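Spermidine synthase (Corynebacterium glutamicum ATCC 13032, PDB 3GJY) probably catalyses the transfer of an aminopropyl group from decarboxylated S-adenosylmethionine to putrescine, making spermidine for polyamine biosynthesis. Local coordinates at residues A[55-59]-A[99-103]; A[114-120]-A[139-145]; A[220-226]-A[240-246]; A[248-252]-A[272-276]. One frame throughout, in Å; residues are numbered along the deposited sequence.

Interaction 1 of 4, residues A[55-59]-A[99-103]; sequences SSHIV and GACTM
S56 reaches from strand 53-59 onto the start of helix 102-110, and its hydroxyl makes the one hydrogen bond between segments 55-59 and 99-103; further along the strand, V59 O accepts from R105 NH2 of that helix. The methylene carbon sits against the turn that leads into the helix: S56 CB is 3.6 Å from G99 O and 3.8 Å from the methyl CB of A100. One bond further, OG lies opposite the backbone N across the CA-CB bond (chi1 -169°), which carries it to T102. There S56 OG donates a hydrogen bond to T102 OG1 at 2.7 Å, so two hydroxyls meet tip to tip in a buried place. The helix-side hydroxyl is pressed from a second direction by I58 CG2, at 3.4 Å from T102 OG1. This is the branch of I58 that sits beside its backbone N, while CG1 takes the cramped place between N and the carbonyl carbon (chi1 60°). T102 CG2 extends the same apolar patch, 3.9 Å from I58 CG2. Within the turn, T102 N bonds to G99 O at 3.1 Å, and M71 of helix 69-85 packs on both S56 and T102. The turn follows strand 92-96 and is glycine-rich, consistent with the cofactor-binding loop of AdoMet-dependent methyltransferase folds. Within these segments one buried hydroxyl-hydroxyl bond, with I58 CG2, T102 CG2 and M71 close by, links the amino-terminal antiparallel sheet to that loop.

Interaction 2 of 4, residues A[114-120]-A[139-145]; sequences SRNTVVE and PRVKIRV
N116 and R140 open the parallel pairing of strands 115-120 and 141-145, the two strands of a beta-alpha-beta unit whose helix is 123-132. With chi1 at -68°, the amide of N116 stays beside its own backbone N, and both groups point at one oxygen: R140 O takes N116 N at 2.9 Å and N116 ND2 at 3.2 Å. The side-chain donor lies in its amide plane and meets the carbonyl nearly head-on. ND2 also gives a bond to S114 OG, while OD1 receives one from H95 NE2, so the amide's rotation is fixed at both ends. Next door, R115 crosses P139 at a slant, its CD 3.9 Å from P139 CB, before bending at chi3. T117 OG1 reaches a water 3.0 Å away that donates to P139 O. K142 and R144 instead run out fully extended, and the tip of R144 forms a salt bridge with D146. V118 CG2 and V141 CG1 touch lightly on the N116 face, at 4.3 Å. Along the strands the backbone ladder runs on regularly, V118 N bonding K142 O at 2.8 Å. At the opening end the N116 amide and bridging waters add to the backbone hydrogen bonds, which continue beyond it without them.

Interaction 3 of 4, residues A[220-226]-A[240-246]; sequences FEHVAVI and IILMGSD
M243 and I226 meet within the antiparallel end of a Rossmann-like methyltransferase sheet, where strand 238-245 is inserted, running against both of its neighbours, between 194-202 and 222-227. M243, a selenomethionine, is the main bump here. Its chain runs out to SE and then turns at chi3 (-77°), bringing the methyl CE across to 3.9 Å from I226 CD1. A224 CB, 4.1 Å from M243 CE, is the low point over which that methyl rests; Y273 and F249 pack on the same face. On the reverse face V225 is wedged between two residues of the partner strand: its CG1 lies alongside L242 CD2 at 3.8 Å, and its CB faces I240 CG1 at 4.2 Å. Further along, G244 presents a flat stretch of backbone, and F220 lays one ring face over it, with CD1 3.8 Å from G244 C. Between the two faces run the backbone bonds, A224 and M243 making a mutual pair. Where the strands part, D246 reaches across to segment 220-226: its OD2 is hydrogen-bonded to H187 NE2, and its OD1, met nearly along the C-O axis, accepts from E221 N at 3.0 Å with an N-H...O angle of 159°.

Interaction 4 of 4, residues A[248-252]-A[272-276]; sequences EFFSS and QYKDE
Y273, S252 and D275 have the most area buried between the loop 248-252 and the segment 272-276. Y273 stretches across to the loop because its ring leaves CB opposite the backbone N (chi1 173°). At its far end OH donates to F250 O at 2.7 Å, and that carbonyl oxygen lies in the plane of the ring, off its edge, 3.4 Å from CE2. The phenol oxygen also rests on the methylene of F249, 3.5 Å from its CB. Further back the ring is packed by I260 and L264 of helix 255-264, by A224 of the adjoining strand and by M243 of the next. D275 holds the loop two residues further on. Its carboxylate stands between its own N and carbonyl carbon (chi1 70°), and OD2 accepts from S252 N at 2.9 Å in a nearly straight bond that arrives on the anti side, somewhat out of the carboxylate plane. S252 CB then sits beside that oxygen, at 3.4 Å. The hydroxyl of S252 joins the strand through solvent: one water links it to D275 N, and another donates to Y273 O. A further water, accepting from E276 N, probably donates to F250 O. The second carboxylate oxygen of D275 bonds W278 N. This is a classic aspartate N-cap of helix 276-282, placed where the outermost strand of the mixed sheet ends, with its other oxygen spent on pinning the neighbouring loop.

Interactions 1 and 3 are buried, interaction 2 is partly so, and interaction 4 lies at the surface, which shows in its bridging waters. Interactions 2, 3 and 4 all belong to the mixed sheet: 2 is its parallel end, 3 and 4 its antiparallel one, with centres of 2 and 4 about 29 Å apart. Interaction 1 instead brings the separate amino-terminal sheet to helix 102-110, and C101 SG packs 3.8 Å from I143 CD1 of interaction 2. Interactions 3 and 4 are neighbours: V225 O and K274 N pair across adjoining strands, and H222 ND1 meets E276 OE1. Backbone ladders dominate 2 and 3, whereas side-chain hydroxyls and a carboxylate make 1 and 4.

Interaction 1 of 4, residues A[55-59]-A[99-103]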
loop_
_atom_site.group_PDB
_atom_site.type_symbol
_atom_site.label_atom_id
_atom_site.label_comp_id
_atom_site.label_asym_id
_atom_site.label_seq_id
_atom_site.Cartn_x
_atom_site.Cartn_y
_atom_site.Cartn_z
ATOM N N SER A 55 7.190 11.083 3.714
ATOM C CA SER A 55 6.149 10.277 3.088
ATOM C C SER A 55 6.590 9.527 1.843
ATOM O O SER A 55 6.058 8.481 1.554
ATOM C CB SER A 55 4.912 11.109 2.816
ATOM O OG SER A 55 4.334 11.426 4.071
ATOM N N SER A 56 7.501 10.089 1.076
ATOM C CA SER A 56 8.130 9.308 0.017
ATOM C C SER A 56 9.565 9.786 -0.230
ATOM O O SER A 56 9.958 10.865 0.235
ATOM C CB SER A 56 7.327 9.351 -1.289
ATOM O OG SER A 56 7.871 8.374 -2.152
ATOM N N HIS A 57 10.349 8.965 -0.924
ATOM C CA HIS A 57 11.677 9.351 -1.351
ATOM C C HIS A 57 11.893 8.819 -2.741
ATOM O O HIS A 57 11.543 7.664 -3.004
ATOM C CB HIS A 57 12.740 8.830 -0.378
ATOM C CG HIS A 57 14.110 9.242 -0.767
ATOM N ND1 HIS A 57 14.832 8.566 -1.731
ATOM C CD2 HIS A 57 14.869 10.298 -0.393
ATOM C CE1 HIS A 57 15.971 9.198 -1.936
ATOM N NE2 HIS A 57 16.026 10.231 -1.121
ATOM N N ILE A 58 12.420 9.664 -3.631
ATOM C CA ILE A 58 12.664 9.254 -5.017
ATOM C C ILE A 58 14.060 9.675 -5.453
ATOM O O ILE A 58 14.643 10.632 -4.903
ATOM C CB ILE A 58 11.639 9.834 -5.990
ATOM C CG1 ILE A 58 11.641 11.371 -5.976
ATOM C CG2 ILE A 58 10.240 9.296 -5.645
ATOM C CD1 ILE A 58 10.646 12.013 -6.975
ATOM N N VAL A 59 14.601 8.939 -6.415
ATOM C CA VAL A 59 15.788 9.389 -7.133
ATOM C C VAL A 59 15.338 9.524 -8.579
ATOM O O VAL A 59 14.873 8.548 -9.198
ATOM C CB VAL A 59 16.927 8.370 -7.008
ATOM C CG1 VAL A 59 18.118 8.845 -7.860
ATOM C CG2 VAL A 59 17.345 8.154 -5.525
ATOM N N GLY A 99 1.953 8.066 -1.415
ATOM C CA GLY A 99 2.718 9.299 -1.414
ATOM C C GLY A 99 3.564 9.454 -2.658
ATOM O O GLY A 99 4.315 8.547 -3.040
ATOM N N ALA A 100 3.409 10.626 -3.266
ATOM C CA ALA A 100 4.064 11.023 -4.460
ATOM C C ALA A 100 3.828 10.127 -5.684
ATOM O O ALA A 100 4.578 10.257 -6.634
ATOM C CB ALA A 100 5.607 11.160 -4.191
ATOM N N CYS A 101 2.867 9.189 -5.638
ATOM C CA CYS A 101 2.744 8.157 -6.684
ATOM C C CYS A 101 3.975 7.272 -6.850
ATOM O O CYS A 101 4.172 6.678 -7.908
ATOM C CB CYS A 101 2.397 8.789 -8.040
ATOM S SG CYS A 101 0.820 9.662 -8.085
ATOM N N THR A 102 4.800 7.179 -5.805
ATOM C CA THR A 102 6.058 6.453 -5.923
ATOM C C THR A 102 5.877 4.946 -6.106
ATOM O O THR A 102 6.595 4.334 -6.921
ATOM C CB THR A 102 6.927 6.789 -4.730
ATOM O OG1 THR A 102 7.116 8.223 -4.719
ATOM C CG2 THR A 102 8.284 6.006 -4.729
HETATM N N MSE A 103 4.962 4.319 -5.363
HETATM C CA MSE A 103 4.698 2.901 -5.569
HETATM C C MSE A 103 4.178 2.627 -7.004
HETATM O O MSE A 103 4.559 1.655 -7.651
HETATM C CB MSE A 103 3.673 2.431 -4.523
HETATM C CG MSE A 103 3.658 0.957 -4.264
HETATM SE SE MSE A 103 5.036 0.271 -2.986
HETATM C CE MSE A 103 6.515 -0.064 -4.255
#

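Interaction 2 of 4, residues A[114-120]-A[139-145]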
loop_
_atom_site.group_PDB
_atom_site.type_symbol
_atom_site.label_atom_id
_atom_site.label_comp_id
_atom_site.label_asym_id
_atom_site.label_seq_id
_atom_site.Cartn_x
_atom_site.Cartn_y
_atom_site.Cartn_z
ATOM N N SER A 114 1.907 -2.521 -17.417
ATOM C CA SER A 114 0.877 -2.343 -16.383
ATOM C C SER A 114 0.239 -0.954 -16.432
ATOM O O SER A 114 0.852 0.019 -16.902
ATOM C CB SER A 114 1.443 -2.634 -14.982
ATOM O OG SER A 114 2.387 -1.647 -14.557
ATOM N N ARG A 115 -1.011 -0.909 -16.002
ATOM C CA ARG A 115 -1.731 0.335 -15.824
ATOM C C ARG A 115 -1.933 0.562 -14.345
ATOM O O ARG A 115 -2.616 -0.244 -13.692
ATOM C CB ARG A 115 -3.091 0.257 -16.503
ATOM C CG ARG A 115 -3.006 0.312 -18.039
ATOM C CD ARG A 115 -4.373 0.454 -18.693
ATOM N NE ARG A 115 -5.085 -0.812 -18.706
ATOM C CZ ARG A 115 -6.415 -0.940 -18.840
ATOM N NH1 ARG A 115 -7.216 0.140 -18.897
ATOM N NH2 ARG A 115 -6.964 -2.169 -18.886
ATOM N N ASN A 116 -1.352 1.637 -13.812
ATOM C CA ASN A 116 -1.447 1.959 -12.371
ATOM C C ASN A 116 -2.325 3.178 -12.204
ATOM O O ASN A 116 -2.039 4.215 -12.801
ATOM C CB ASN A 116 -0.053 2.274 -11.803
ATOM C CG ASN A 116 0.843 1.047 -11.782
ATOM O OD1 ASN A 116 0.933 0.340 -10.747
ATOM N ND2 ASN A 116 1.439 0.726 -12.924
ATOM N N THR A 117 -3.405 3.037 -11.450
ATOM C CA THR A 117 -4.298 4.169 -11.183
ATOM C C THR A 117 -4.169 4.543 -9.720
ATOM O O THR A 117 -4.356 3.681 -8.862
ATOM C CB THR A 117 -5.744 3.809 -11.517
ATOM O OG1 THR A 117 -5.809 3.466 -12.905
ATOM C CG2 THR A 117 -6.676 4.954 -11.239
ATOM N N VAL A 118 -3.832 5.798 -9.448
ATOM C CA VAL A 118 -3.662 6.279 -8.081
ATOM C C VAL A 118 -4.847 7.177 -7.758
ATOM O O VAL A 118 -5.094 8.139 -8.465
ATOM C CB VAL A 118 -2.317 7.071 -7.907
ATOM C CG1 VAL A 118 -2.152 7.508 -6.438
ATOM C CG2 VAL A 118 -1.113 6.216 -8.363
ATOM N N VAL A 119 -5.543 6.869 -6.676
ATOM C CA VAL A 119 -6.640 7.697 -6.180
ATOM C C VAL A 119 -6.078 8.535 -5.048
ATOM O O VAL A 119 -5.708 8.010 -3.968
ATOM C CB VAL A 119 -7.839 6.869 -5.684
ATOM C CG1 VAL A 119 -8.979 7.815 -5.214
ATOM C CG2 VAL A 119 -8.295 5.878 -6.761
ATOM N N GLU A 120 -5.963 9.834 -5.315
ATOM C CA GLU A 120 -5.320 10.768 -4.373
ATOM C C GLU A 120 -6.333 11.839 -3.964
ATOM O O GLU A 120 -6.945 12.480 -4.830
ATOM C CB GLU A 120 -4.109 11.417 -5.079
ATOM C CG GLU A 120 -3.534 12.629 -4.330
ATOM C CD GLU A 120 -3.188 12.282 -2.888
ATOM O OE1 GLU A 120 -2.663 11.171 -2.623
ATOM O OE2 GLU A 120 -3.439 13.109 -2.013
ATOM N N PRO A 139 -1.746 5.875 -19.538
ATOM C CA PRO A 139 -2.335 5.152 -18.407
ATOM C C PRO A 139 -1.311 4.352 -17.577
ATOM O O PRO A 139 -1.715 3.651 -16.635
ATOM C CB PRO A 139 -3.312 4.197 -19.104
ATOM C CG PRO A 139 -2.584 3.840 -20.384
ATOM C CD PRO A 139 -1.972 5.153 -20.814
ATOM N N ARG A 140 -0.018 4.450 -17.872
ATOM C CA ARG A 140 0.979 3.687 -17.065
ATOM C C ARG A 140 0.882 4.117 -15.618
ATOM O O ARG A 140 0.868 3.279 -14.724
ATOM C CB ARG A 140 2.395 3.833 -17.625
ATOM C CG ARG A 140 2.527 3.140 -18.974
ATOM C CD ARG A 140 3.937 3.305 -19.494
ATOM N NE ARG A 140 4.858 2.598 -18.627
ATOM C CZ ARG A 140 6.159 2.870 -18.506
ATOM N NH1 ARG A 140 6.904 2.151 -17.669
ATOM N NH2 ARG A 140 6.730 3.861 -19.207
ATOM N N VAL A 141 0.841 5.423 -15.396
ATOM C CA VAL A 141 0.411 5.995 -14.106
ATOM C C VAL A 141 -0.653 7.033 -14.419
ATOM O O VAL A 141 -0.398 7.967 -15.166
ATOM C CB VAL A 141 1.557 6.630 -13.270
ATOM C CG1 VAL A 141 0.964 7.317 -11.995
ATOM C CG2 VAL A 141 2.570 5.535 -12.858
ATOM N N LYS A 142 -1.853 6.820 -13.885
ATOM C CA LYS A 142 -3.014 7.719 -14.063
ATOM C C LYS A 142 -3.493 8.150 -12.704
ATOM O O LYS A 142 -3.632 7.286 -11.830
ATOM C CB LYS A 142 -4.132 7.001 -14.811
ATOM C CG LYS A 142 -5.407 7.818 -15.086
ATOM C CD LYS A 142 -6.389 6.880 -15.885
ATOM C CE LYS A 142 -7.647 7.567 -16.345
ATOM N NZ LYS A 142 -8.522 6.596 -17.109
ATOM N N ILE A 143 -3.676 9.445 -12.486
ATOM C CA ILE A 143 -4.103 9.953 -11.156
ATOM C C ILE A 143 -5.560 10.371 -11.212
ATOM O O ILE A 143 -5.968 11.112 -12.122
ATOM C CB ILE A 143 -3.226 11.138 -10.677
ATOM C CG1 ILE A 143 -1.718 10.768 -10.755
ATOM C CG2 ILE A 143 -3.653 11.592 -9.291
ATOM C CD1 ILE A 143 -0.797 11.956 -10.661
ATOM N N ARG A 144 -6.344 9.866 -10.269
ATOM C CA ARG A 144 -7.723 10.315 -10.093
ATOM C C ARG A 144 -7.776 11.047 -8.760
ATOM O O ARG A 144 -7.434 10.451 -7.726
ATOM C CB ARG A 144 -8.664 9.093 -10.095
ATOM C CG ARG A 144 -10.096 9.438 -9.889
ATOM C CD ARG A 144 -10.990 8.234 -10.014
ATOM N NE ARG A 144 -12.337 8.619 -9.636
ATOM C CZ ARG A 144 -13.384 7.813 -9.771
ATOM N NH1 ARG A 144 -13.216 6.610 -10.280
ATOM N NH2 ARG A 144 -14.572 8.230 -9.390
ATOM N N VAL A 145 -8.253 12.298 -8.775
ATOM C CA VAL A 145 -8.378 13.080 -7.540
ATOM C C VAL A 145 -9.794 12.827 -7.030
ATOM O O VAL A 145 -10.791 13.257 -7.655
ATOM C CB VAL A 145 -8.125 14.560 -7.773
ATOM C CG1 VAL A 145 -8.361 15.329 -6.469
ATOM C CG2 VAL A 145 -6.687 14.735 -8.259
HETATM O O HOH W 1 3.609 0.622 -16.915
HETATM O O HOH W 2 -4.305 3.606 -15.531
#

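Interaction 3 of 4, residues A[220-226]-A[240-246]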
loop_
_atom_site.group_PDB
_atom_site.type_symbol
_atom_site.label_atom_id
_atom_site.label_comp_id
_atom_site.label_asym_id
_atom_site.label_seq_id
_atom_site.Cartn_x
_atom_site.Cartn_y
_atom_site.Cartn_z
ATOM N N PHE A 220 -11.728 -12.655 2.205
ATOM C CA PHE A 220 -10.738 -13.369 1.378
ATOM C C PHE A 220 -10.512 -14.751 1.959
ATOM O O PHE A 220 -10.427 -14.906 3.173
ATOM C CB PHE A 220 -9.403 -12.607 1.362
ATOM C CG PHE A 220 -9.496 -11.245 0.691
ATOM C CD1 PHE A 220 -9.532 -11.145 -0.684
ATOM C CD2 PHE A 220 -9.693 -10.088 1.455
ATOM C CE1 PHE A 220 -9.647 -9.898 -1.318
ATOM C CE2 PHE A 220 -9.800 -8.825 0.835
ATOM C CZ PHE A 220 -9.815 -8.742 -0.566
ATOM N N GLU A 221 -10.297 -15.737 1.095
ATOM C CA GLU A 221 -10.027 -17.101 1.585
ATOM C C GLU A 221 -8.648 -17.216 2.236
ATOM O O GLU A 221 -8.429 -18.051 3.100
ATOM C CB GLU A 221 -10.104 -18.113 0.428
ATOM C CG GLU A 221 -11.511 -18.338 -0.158
ATOM C CD GLU A 221 -11.462 -19.288 -1.362
ATOM O OE1 GLU A 221 -10.835 -20.376 -1.244
ATOM O OE2 GLU A 221 -12.032 -18.952 -2.424
ATOM N N HIS A 222 -7.708 -16.365 1.837
ATOM C CA HIS A 222 -6.306 -16.516 2.290
ATOM C C HIS A 222 -5.723 -15.167 2.685
ATOM O O HIS A 222 -6.107 -14.132 2.134
ATOM C CB HIS A 222 -5.429 -17.190 1.218
ATOM C CG HIS A 222 -5.967 -18.505 0.778
ATOM N ND1 HIS A 222 -5.963 -19.604 1.609
ATOM C CD2 HIS A 222 -6.610 -18.878 -0.355
ATOM C CE1 HIS A 222 -6.555 -20.611 0.991
ATOM N NE2 HIS A 222 -6.958 -20.201 -0.201
ATOM N N VAL A 223 -4.804 -15.203 3.651
ATOM C CA VAL A 223 -4.112 -13.992 4.145
ATOM C C VAL A 223 -2.673 -14.306 4.457
ATOM O O VAL A 223 -2.318 -15.451 4.732
ATOM C CB VAL A 223 -4.786 -13.410 5.416
ATOM C CG1 VAL A 223 -6.145 -12.726 5.099
ATOM C CG2 VAL A 223 -4.981 -14.516 6.480
ATOM N N ALA A 224 -1.843 -13.264 4.424
ATOM C CA ALA A 224 -0.439 -13.350 4.799
ATOM C C ALA A 224 0.032 -11.961 5.174
ATOM O O ALA A 224 -0.639 -10.955 4.857
ATOM C CB ALA A 224 0.406 -13.891 3.628
ATOM N N VAL A 225 1.179 -11.899 5.850
ATOM C CA VAL A 225 1.720 -10.610 6.251
ATOM C C VAL A 225 3.234 -10.506 6.055
ATOM O O VAL A 225 3.951 -11.512 5.982
ATOM C CB VAL A 225 1.315 -10.199 7.726
ATOM C CG1 VAL A 225 -0.191 -10.165 7.983
ATOM C CG2 VAL A 225 2.047 -10.964 8.730
ATOM N N ILE A 226 3.693 -9.267 5.952
ATOM C CA ILE A 226 5.107 -8.938 6.067
ATOM C C ILE A 226 5.278 -7.918 7.166
ATOM O O ILE A 226 4.657 -6.863 7.163
ATOM C CB ILE A 226 5.676 -8.412 4.746
ATOM C CG1 ILE A 226 5.728 -9.532 3.678
ATOM C CG2 ILE A 226 7.128 -7.898 4.974
ATOM C CD1 ILE A 226 5.861 -9.025 2.284
ATOM N N ILE A 240 3.082 -2.917 9.199
ATOM C CA ILE A 240 2.838 -4.304 8.838
ATOM C C ILE A 240 2.077 -4.284 7.516
ATOM O O ILE A 240 1.116 -3.525 7.349
ATOM C CB ILE A 240 2.076 -5.062 9.992
ATOM C CG1 ILE A 240 1.860 -6.529 9.627
ATOM C CG2 ILE A 240 0.772 -4.338 10.358
ATOM C CD1 ILE A 240 1.448 -7.390 10.829
ATOM N N ILE A 241 2.525 -5.101 6.578
ATOM C CA ILE A 241 1.866 -5.222 5.277
ATOM C C ILE A 241 0.878 -6.398 5.377
ATOM O O ILE A 241 1.268 -7.535 5.672
ATOM C CB ILE A 241 2.895 -5.512 4.171
ATOM C CG1 ILE A 241 3.992 -4.412 4.118
ATOM C CG2 ILE A 241 2.160 -5.660 2.829
ATOM C CD1 ILE A 241 3.497 -2.979 4.123
ATOM N N LEU A 242 -0.399 -6.107 5.153
ATOM C CA LEU A 242 -1.494 -7.087 5.226
ATOM C C LEU A 242 -1.905 -7.481 3.831
ATOM O O LEU A 242 -2.214 -6.609 3.001
ATOM C CB LEU A 242 -2.687 -6.434 5.933
ATOM C CG LEU A 242 -2.362 -5.723 7.265
ATOM C CD1 LEU A 242 -3.649 -5.097 7.831
ATOM C CD2 LEU A 242 -1.757 -6.694 8.292
HETATM N N MSE A 243 -1.895 -8.790 3.554
HETATM C CA MSE A 243 -2.238 -9.281 2.230
HETATM C C MSE A 243 -3.449 -10.220 2.277
HETATM O O MSE A 243 -3.540 -11.068 3.167
HETATM C CB MSE A 243 -1.038 -9.938 1.541
HETATM C CG MSE A 243 0.116 -8.963 1.310
HETATM SE SE MSE A 243 1.642 -9.768 0.488
HETATM C CE MSE A 243 2.288 -10.629 2.062
ATOM N N GLY A 244 -4.374 -10.051 1.335
ATOM C CA GLY A 244 -5.548 -10.916 1.244
ATOM C C GLY A 244 -5.765 -11.322 -0.206
ATOM O O GLY A 244 -5.523 -10.531 -1.123
ATOM N N SER A 245 -6.153 -12.579 -0.433
ATOM C CA SER A 245 -6.483 -13.052 -1.771
ATOM C C SER A 245 -7.264 -14.349 -1.656
ATOM O O SER A 245 -7.136 -15.075 -0.639
ATOM C CB SER A 245 -5.196 -13.386 -2.534
ATOM O OG SER A 245 -5.456 -13.814 -3.878
ATOM N N ASP A 246 -8.044 -14.655 -2.698
ATOM C CA ASP A 246 -8.613 -16.006 -2.814
ATOM C C ASP A 246 -7.609 -17.041 -3.344
ATOM O O ASP A 246 -7.884 -18.241 -3.314
ATOM C CB ASP A 246 -9.872 -16.028 -3.668
ATOM C CG ASP A 246 -11.036 -15.317 -2.991
ATOM O OD1 ASP A 246 -11.068 -15.203 -1.744
ATOM O OD2 ASP A 246 -11.947 -14.929 -3.742
HETATM O O HOH W 3 -10.216 -19.683 -5.320
#

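Interaction 4 of 4, residues A[248-252]-A[272-276]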
loop_
_atom_site.group_PDB
_atom_site.type_symbol
_atom_site.label_atom_id
_atom_site.label_comp_id
_atom_site.label_asym_id
_atom_site.label_seq_id
_atom_site.Cartn_x
_atom_site.Cartn_y
_atom_site.Cartn_z
ATOM N N GLU A 248 -4.092 -18.952 -2.725
ATOM C CA GLU A 248 -3.204 -19.293 -1.618
ATOM C C GLU A 248 -1.892 -18.519 -1.643
ATOM O O GLU A 248 -1.313 -18.331 -2.699
ATOM C CB GLU A 248 -2.877 -20.798 -1.648
ATOM C CG GLU A 248 -4.061 -21.664 -1.393
ATOM C CD GLU A 248 -3.690 -23.109 -1.289
ATOM O OE1 GLU A 248 -3.003 -23.474 -0.311
ATOM O OE2 GLU A 248 -4.103 -23.868 -2.181
ATOM N N PHE A 249 -1.461 -18.054 -0.475
ATOM C CA PHE A 249 -0.148 -17.460 -0.308
ATOM C C PHE A 249 0.884 -18.546 -0.062
ATOM O O PHE A 249 0.556 -19.668 0.376
ATOM C CB PHE A 249 -0.179 -16.456 0.846
ATOM C CG PHE A 249 -0.960 -15.200 0.512
ATOM C CD1 PHE A 249 -0.448 -14.267 -0.408
ATOM C CD2 PHE A 249 -2.222 -15.009 1.012
ATOM C CE1 PHE A 249 -1.175 -13.128 -0.746
ATOM C CE2 PHE A 249 -2.943 -13.859 0.687
ATOM C CZ PHE A 249 -2.427 -12.942 -0.215
ATOM N N PHE A 250 2.134 -18.211 -0.324
ATOM C CA PHE A 250 3.230 -19.171 -0.153
ATOM C C PHE A 250 3.332 -19.597 1.322
ATOM O O PHE A 250 3.045 -18.826 2.254
ATOM C CB PHE A 250 4.533 -18.574 -0.716
ATOM C CG PHE A 250 4.453 -18.279 -2.201
ATOM C CD1 PHE A 250 4.328 -19.315 -3.122
ATOM C CD2 PHE A 250 4.478 -16.975 -2.664
ATOM C CE1 PHE A 250 4.247 -19.050 -4.500
ATOM C CE2 PHE A 250 4.397 -16.699 -4.040
ATOM C CZ PHE A 250 4.294 -17.742 -4.945
ATOM N N SER A 251 3.689 -20.854 1.538
ATOM C CA SER A 251 3.918 -21.332 2.886
ATOM C C SER A 251 5.313 -20.966 3.316
ATOM O O SER A 251 6.194 -20.804 2.473
ATOM C CB SER A 251 3.783 -22.844 2.932
ATOM O OG SER A 251 2.423 -23.221 2.861
ATOM N N SER A 252 5.500 -20.854 4.625
ATOM C CA SER A 252 6.786 -20.538 5.190
ATOM C C SER A 252 7.878 -21.510 4.774
ATOM O O SER A 252 9.028 -21.111 4.633
ATOM C CB SER A 252 6.687 -20.408 6.710
ATOM O OG SER A 252 6.366 -19.054 6.996
ATOM N N GLN A 272 10.138 -9.876 8.187
ATOM C CA GLN A 272 9.744 -11.291 8.219
ATOM C C GLN A 272 8.448 -11.470 7.410
ATOM O O GLN A 272 7.512 -10.678 7.543
ATOM C CB GLN A 272 9.484 -11.730 9.674
ATOM C CG GLN A 272 10.768 -11.694 10.534
ATOM C CD GLN A 272 10.553 -11.794 12.035
ATOM O OE1 GLN A 272 9.425 -11.769 12.543
ATOM N NE2 GLN A 272 11.665 -11.862 12.766
ATOM N N TYR A 273 8.417 -12.520 6.605
ATOM C CA TYR A 273 7.209 -12.982 5.935
ATOM C C TYR A 273 6.517 -13.999 6.841
ATOM O O TYR A 273 7.152 -14.925 7.355
ATOM C CB TYR A 273 7.567 -13.659 4.612
ATOM C CG TYR A 273 6.386 -14.321 3.922
ATOM C CD1 TYR A 273 5.374 -13.553 3.340
ATOM C CD2 TYR A 273 6.254 -15.717 3.878
ATOM C CE1 TYR A 273 4.293 -14.145 2.718
ATOM C CE2 TYR A 273 5.163 -16.320 3.244
ATOM C CZ TYR A 273 4.179 -15.531 2.672
ATOM O OH TYR A 273 3.095 -16.094 2.037
ATOM N N LYS A 274 5.212 -13.815 7.035
ATOM C CA LYS A 274 4.433 -14.745 7.852
ATOM C C LYS A 274 3.289 -15.281 7.020
ATOM O O LYS A 274 2.504 -14.519 6.408
ATOM C CB LYS A 274 3.848 -14.036 9.088
ATOM C CG LYS A 274 4.843 -13.282 9.975
ATOM C CD LYS A 274 5.870 -14.205 10.616
ATOM C CE LYS A 274 6.550 -13.529 11.772
ATOM N NZ LYS A 274 7.685 -14.383 12.198
ATOM N N ASP A 275 3.168 -16.599 7.033
ATOM C CA ASP A 275 2.200 -17.274 6.184
ATOM C C ASP A 275 0.814 -17.299 6.827
ATOM O O ASP A 275 0.613 -16.804 7.960
ATOM C CB ASP A 275 2.708 -18.674 5.744
ATOM C CG ASP A 275 2.765 -19.713 6.866
ATOM O OD1 ASP A 275 2.224 -19.509 7.978
ATOM O OD2 ASP A 275 3.336 -20.784 6.563
ATOM N N GLU A 276 -0.147 -17.842 6.098
ATOM C CA GLU A 276 -1.540 -17.851 6.583
ATOM C C GLU A 276 -1.721 -18.544 7.939
ATOM O O GLU A 276 -2.466 -18.034 8.784
ATOM C CB GLU A 276 -2.458 -18.499 5.556
ATOM C CG GLU A 276 -3.890 -18.521 5.990
ATOM C CD GLU A 276 -4.815 -19.039 4.932
ATOM O OE1 GLU A 276 -4.472 -18.991 3.747
ATOM O OE2 GLU A 276 -5.904 -19.538 5.292
HETATM O O HOH W 4 -2.305 -19.141 2.138
HETATM O O HOH W 5 0.205 -19.125 3.408
HETATM O O HOH W 6 5.139 -18.012 8.846
HETATM O O HOH W 7 8.076 -17.206 6.492
#